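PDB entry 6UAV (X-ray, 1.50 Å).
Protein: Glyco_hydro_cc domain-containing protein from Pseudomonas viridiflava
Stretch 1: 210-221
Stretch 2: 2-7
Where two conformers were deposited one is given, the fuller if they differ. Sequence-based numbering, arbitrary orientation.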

ATOM      1  N   MET A 210       0.194   6.746  14.578  1.00 15.96           N
ATOM      2  CA  MET A 210       0.764   5.965  13.455  1.00 15.85           C
ATOM      3  C   MET A 210       1.303   6.928  12.400  1.00 15.36           C
ATOM      4  O   MET A 210       2.398   6.674  11.917  1.00 14.45           O
ATOM      5  CB  MET A 210      -0.277   5.033  12.871  1.00 16.60           C
ATOM      6  CG  MET A 210      -0.781   4.073  13.891  1.00 18.86           C
ATOM      7  SD  MET A 210      -2.177   2.966  13.303  1.00 21.03           S
ATOM      8  CE  MET A 210      -1.056   1.756  12.673  1.00 21.25           C
ATOM      9  N   VAL A 211       0.561   7.964  12.047  1.00 15.30           N
ATOM     10  CA  VAL A 211       1.028   8.903  10.991  1.00 15.14           C
ATOM     11  C   VAL A 211       2.300   9.593  11.477  1.00 16.08           C
ATOM     12  O   VAL A 211       3.287   9.744  10.664  1.00 16.48           O
ATOM     13  CB  VAL A 211      -0.076   9.926  10.601  1.00 14.78           C
ATOM     14  CG1 VAL A 211       0.501  11.094   9.783  1.00 15.35           C
ATOM     15  CG2 VAL A 211      -1.153   9.224   9.833  1.00 14.41           C
ATOM     16  N   THR A 212       2.341  10.024  12.736  1.00 17.10           N
ATOM     17  CA  THR A 212       3.551  10.729  13.247  1.00 18.16           C
ATOM     18  C   THR A 212       4.738   9.781  13.131  1.00 16.97           C
ATOM     19  O   THR A 212       5.855  10.232  12.777  1.00 15.87           O
ATOM     20  CB  THR A 212       3.385  11.210  14.681  1.00 20.55           C
ATOM     21  OG1 THR A 212       2.306  12.140  14.671  1.00 23.20           O
ATOM     22  CG2 THR A 212       4.630  11.863  15.230  1.00 22.33           C
ATOM     23  N   MET A 213       4.530   8.543  13.537  1.00 15.58           N
ATOM     24  CA  MET A 213       5.622   7.553  13.536  1.00 16.38           C
ATOM     25  C   MET A 213       6.083   7.328  12.081  1.00 15.23           C
ATOM     26  O   MET A 213       7.324   7.364  11.846  1.00 15.29           O
ATOM     27  CB  MET A 213       5.126   6.275  14.211  1.00 16.32           C
ATOM     28  CG  MET A 213       6.142   5.158  14.257  1.00 16.45           C
ATOM     29  SD  MET A 213       6.108   4.143  12.775  1.00 16.17           S
ATOM     30  CE  MET A 213       4.493   3.393  12.915  1.00 15.97           C
ATOM     31  N   LEU A 214       5.158   7.208  11.124  1.00 14.28           N
ATOM     32  CA  LEU A 214       5.506   6.884   9.721  1.00 13.89           C
ATOM     33  C   LEU A 214       6.182   8.092   9.067  1.00 14.29           C
ATOM     34  O   LEU A 214       7.105   7.868   8.305  1.00 15.65           O
ATOM     35  CB  LEU A 214       4.281   6.437   8.953  1.00 13.85           C
ATOM     36  CG  LEU A 214       3.671   5.119   9.412  1.00 13.29           C
ATOM     37  CD1 LEU A 214       2.327   4.908   8.712  1.00 14.16           C
ATOM     38  CD2 LEU A 214       4.592   3.895   9.167  1.00 13.26           C
ATOM     39  N   GLU A 215       5.735   9.303   9.383  1.00 14.59           N
ATOM     40  CA  GLU A 215       6.351  10.544   8.891  1.00 15.34           C
ATOM     41  C   GLU A 215       7.800  10.610   9.402  1.00 16.49           C
ATOM     42  O   GLU A 215       8.658  11.086   8.652  1.00 16.56           O
ATOM     43  CB  GLU A 215       5.521  11.748   9.317  1.00 15.95           C
ATOM     44  CG  GLU A 215       4.255  11.939   8.470  1.00 15.48           C
ATOM     45  CD  GLU A 215       4.477  12.402   7.043  1.00 15.43           C
ATOM     46  OE1 GLU A 215       5.619  12.910   6.747  1.00 16.06           O
ATOM     47  OE2 GLU A 215       3.500  12.324   6.258  1.00 15.51           O
ATOM     48  N   ARG A 216       8.037  10.222  10.662  1.00 17.24           N
ATOM     49  CA  ARG A 216       9.361  10.386  11.306  1.00 18.90           C
ATOM     50  C   ARG A 216      10.306   9.266  10.893  1.00 18.89           C
ATOM     51  O   ARG A 216      11.472   9.508  11.003  1.00 20.65           O
ATOM     52  CB  ARG A 216       9.255  10.566  12.828  1.00 20.97           C
ATOM     53  CG  ARG A 216       8.515  11.863  13.144  1.00 23.28           C
ATOM     54  CD  ARG A 216       8.441  12.206  14.618  1.00 26.28           C
ATOM     55  NE  ARG A 216       7.803  13.521  14.783  1.00 27.27           N
ATOM     56  CZ  ARG A 216       7.409  13.967  15.966  1.00 30.45           C
ATOM     57  NH1 ARG A 216       7.617  13.207  17.031  1.00 30.79           N
ATOM     58  NH2 ARG A 216       6.818  15.141  16.071  1.00 31.12           N
ATOM     59  N   ARG A 217       9.844   8.127  10.386  1.00 17.18           N
ATOM     60  CA  ARG A 217      10.768   7.051   9.951  1.00 17.20           C
ATOM     61  C   ARG A 217      11.366   7.374   8.580  1.00 17.04           C
ATOM     62  O   ARG A 217      10.598   7.449   7.576  1.00 15.86           O
ATOM     63  CB  ARG A 217      10.038   5.722   9.863  1.00 16.28           C
ATOM     64  CG  ARG A 217       9.794   5.061  11.189  1.00 17.02           C
ATOM     65  CD  ARG A 217       9.214   3.677  10.974  1.00 17.25           C
ATOM     66  NE  ARG A 217      10.212   2.678  10.688  1.00 17.11           N
ATOM     67  CZ  ARG A 217      10.704   1.779  11.545  1.00 17.95           C
ATOM     68  NH1 ARG A 217      10.234   1.681  12.792  1.00 18.42           N
ATOM     69  NH2 ARG A 217      11.531   0.878  11.068  1.00 17.91           N
ATOM     70  N   SER A 218      12.703   7.465   8.528  1.00 17.10           N
ATOM     71  CA  SER A 218      13.458   7.716   7.273  1.00 17.56           C
ATOM     72  C   SER A 218      13.327   6.504   6.373  1.00 16.89           C
ATOM     73  O   SER A 218      13.442   6.750   5.148  1.00 17.73           O
ATOM     74  CB  SER A 218      14.905   8.047   7.501  0.54 18.58           C
ATOM     75  OG  SER A 218      15.524   7.036   8.274  0.54 19.59           O
ATOM     76  N   ASP A 219      12.951   5.315   6.894  1.00 16.19           N
ATOM     77  CA  ASP A 219      12.855   4.098   6.014  1.00 15.96           C
ATOM     78  C   ASP A 219      11.428   3.882   5.518  1.00 14.82           C
ATOM     79  O   ASP A 219      11.101   2.807   4.979  1.00 14.64           O
ATOM     80  CB  ASP A 219      13.409   2.837   6.682  1.00 16.29           C
ATOM     81  CG  ASP A 219      12.596   2.384   7.876  1.00 16.94           C
ATOM     82  OD1 ASP A 219      11.700   3.191   8.308  1.00 16.82           O
ATOM     83  OD2 ASP A 219      12.874   1.300   8.406  1.00 17.10           O
ATOM     84  N   VAL A 220      10.544   4.863   5.716  1.00 14.79           N
ATOM     85  CA  VAL A 220       9.153   4.772   5.178  1.00 14.52           C
ATOM     86  C   VAL A 220       8.962   5.867   4.144  1.00 14.71           C
ATOM     87  O   VAL A 220       9.090   7.064   4.519  1.00 15.10           O
ATOM     88  CB  VAL A 220       8.090   4.898   6.272  1.00 14.46           C
ATOM     89  CG1 VAL A 220       6.713   5.036   5.639  1.00 14.76           C
ATOM     90  CG2 VAL A 220       8.120   3.725   7.268  1.00 14.40           C
ATOM     91  N   PHE A 221       8.813   5.506   2.875  1.00 14.44           N
ATOM     92  CA  PHE A 221       8.708   6.485   1.773  1.00 14.46           C
ATOM     93  C   PHE A 221       7.266   6.942   1.588  1.00 13.19           C
ATOM     94  O   PHE A 221       7.082   8.092   1.297  1.00 12.68           O
ATOM     95  CB  PHE A 221       9.204   5.860   0.461  1.00 14.94           C
ATOM     96  CG  PHE A 221       9.176   6.794  -0.722  1.00 16.39           C
ATOM     97  CD1 PHE A 221      10.160   7.762  -0.878  1.00 18.18           C
ATOM     98  CD2 PHE A 221       8.142   6.754  -1.656  1.00 16.85           C
ATOM     99  CE1 PHE A 221      10.121   8.645  -1.962  1.00 19.98           C
ATOM    100  CE2 PHE A 221       8.134   7.610  -2.754  1.00 18.39           C
ATOM    101  CZ  PHE A 221       9.114   8.566  -2.895  1.00 18.68           C
TER
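Stretch 2 2-7: KSVKRG

Residues 3-6 lie across the C-terminal end of the helix that opens stretch 1 and the loop leading from it into the strand at Val 220; Lys 2 and Gly 7 are out of reach. Stretch 2 begins extended at Lys 2, folds through a type I beta turn from Ser 3 to Arg 6, held by a weak bond from Arg 6 N to Ser 3 O (3.3 Å), and enters a strand at Arg 6. The closest CA pair is Lys 5 CA and Phe 221 CA, 5.8 Å apart, and no backbone-to-backbone hydrogen bond joins the stretches; side chains from stretch 2 make the connection. Lys 5 contributes most. Its CA-to-CB bond points toward stretch 1, and chi1 is m with chi2 to chi4 all t, so the extended chain delivers the ammonium to a cluster of main-chain carbonyls. Lys 5 NZ donates to Val 220 O (2.7 Å), Leu 214 O (3.0 Å) and Glu 215 O (3.1 Å), the last two being carbonyls of the final helical turn. Arg 217 O also lies 2.9 Å from Lys 5 NZ, but the angle is too poor for a hydrogen bond; that carbonyl instead accepts from Val 220 N (3.2 Å), within the type I turn from Arg 217 to Val 220. Along the same side chain, Lys 5 CG packs 3.5 Å from Phe 221 O. The second focus is the buried carboxylate of Glu 215. Glu 215 OE2 accepts from Ser 3 OG (2.7 Å) and, in a weak, salt-bridged contact at the guanidinium edge, from Arg 6 NH2 (3.3 Å), while OE1 is satisfied elsewhere in the structure. Ser 3 OG in turn accepts from Lys 5 N (3.0 Å), so one hydroxyl links the turn to the helix. Val 211 CG1 touches Arg 6 NH2 in van der Waals contact at 3.7 Å. Together the stretches bury 394 Å².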

ATOM      1  N   LYS A   2       2.125  19.636   0.830  1.00 19.49           N
ATOM      2  CA  LYS A   2       1.584  18.524   1.629  1.00 18.22           C
ATOM      3  C   LYS A   2       2.644  17.419   1.665  1.00 17.50           C
ATOM      4  O   LYS A   2       3.718  17.563   1.010  1.00 16.20           O
ATOM      5  CB  LYS A   2       0.265  18.055   1.011  1.00 17.94           C
ATOM      6  CG  LYS A   2       0.432  17.648  -0.430  1.00 18.21           C
ATOM      7  CD  LYS A   2      -0.895  17.334  -1.128  1.00 18.16           C
ATOM      8  CE  LYS A   2      -0.720  17.255  -2.630  1.00 18.15           C
ATOM      9  NZ  LYS A   2      -2.009  17.107  -3.359  1.00 18.41           N
ATOM     10  N   SER A   3       2.386  16.383   2.447  1.00 16.90           N
ATOM     11  CA  SER A   3       3.389  15.310   2.617  1.00 17.21           C
ATOM     12  C   SER A   3       3.520  14.499   1.336  1.00 16.88           C
ATOM     13  O   SER A   3       2.504  13.942   0.883  1.00 16.05           O
ATOM     14  CB  SER A   3       2.978  14.355   3.683  1.00 17.72           C
ATOM     15  OG  SER A   3       4.005  13.381   3.781  1.00 17.28           O
ATOM     16  N   VAL A   4       4.714  14.239   0.816  1.00 18.49           N
ATOM     17  CA  VAL A   4       4.863  13.264  -0.317  1.00 18.30           C
ATOM     18  C   VAL A   4       4.458  11.871   0.163  1.00 16.78           C
ATOM     19  O   VAL A   4       4.140  11.046  -0.676  1.00 16.00           O
ATOM     20  CB  VAL A   4       6.289  13.233  -0.900  1.00 21.30           C
ATOM     21  CG1 VAL A   4       7.308  12.881   0.172  1.00 23.86           C
ATOM     22  CG2 VAL A   4       6.418  12.285  -2.118  1.00 23.03           C
ATOM     23  N   LYS A   5       4.486  11.592   1.480  1.00 14.14           N
ATOM     24  CA  LYS A   5       4.224  10.193   1.949  1.00 13.03           C
ATOM     25  C   LYS A   5       2.729   9.875   1.917  1.00 12.22           C
ATOM     26  O   LYS A   5       2.369   8.705   1.918  1.00 11.92           O
ATOM     27  CB  LYS A   5       4.682  10.027   3.399  1.00 13.35           C
ATOM     28  CG  LYS A   5       6.119  10.427   3.662  1.00 13.37           C
ATOM     29  CD  LYS A   5       6.698   9.625   4.836  1.00 13.85           C
ATOM     30  CE  LYS A   5       8.070  10.135   5.273  1.00 14.89           C
ATOM     31  NZ  LYS A   5       8.740   9.148   6.180  1.00 14.71           N
ATOM     32  N   ARG A   6       1.872  10.893   2.043  1.00 12.48           N
ATOM     33  CA  ARG A   6       0.486  10.674   2.505  1.00 12.40           C
ATOM     34  C   ARG A   6      -0.422  10.177   1.383  1.00 12.37           C
ATOM     35  O   ARG A   6      -0.698  10.903   0.474  1.00 12.94           O
ATOM     36  CB  ARG A   6      -0.037  11.940   3.200  1.00 13.13           C
ATOM     37  CG  ARG A   6      -1.369  11.678   3.870  1.00 12.67           C
ATOM     38  CD  ARG A   6      -1.677  12.661   4.988  1.00 13.78           C
ATOM     39  NE  ARG A   6      -0.560  12.837   5.901  1.00 13.78           N
ATOM     40  CZ  ARG A   6      -0.329  13.911   6.661  1.00 14.84           C
ATOM     41  NH1 ARG A   6      -1.192  14.910   6.759  1.00 14.63           N
ATOM     42  NH2 ARG A   6       0.783  13.940   7.358  1.00 15.37           N
ATOM     43  N   GLY A   7      -0.966   8.971   1.516  1.00 11.57           N
ATOM     44  CA  GLY A   7      -1.840   8.401   0.500  1.00 11.42           C
ATOM     45  C   GLY A   7      -3.084   7.790   1.086  1.00 11.75           C
ATOM     46  O   GLY A   7      -3.289   7.758   2.314  1.00 11.60           O
TER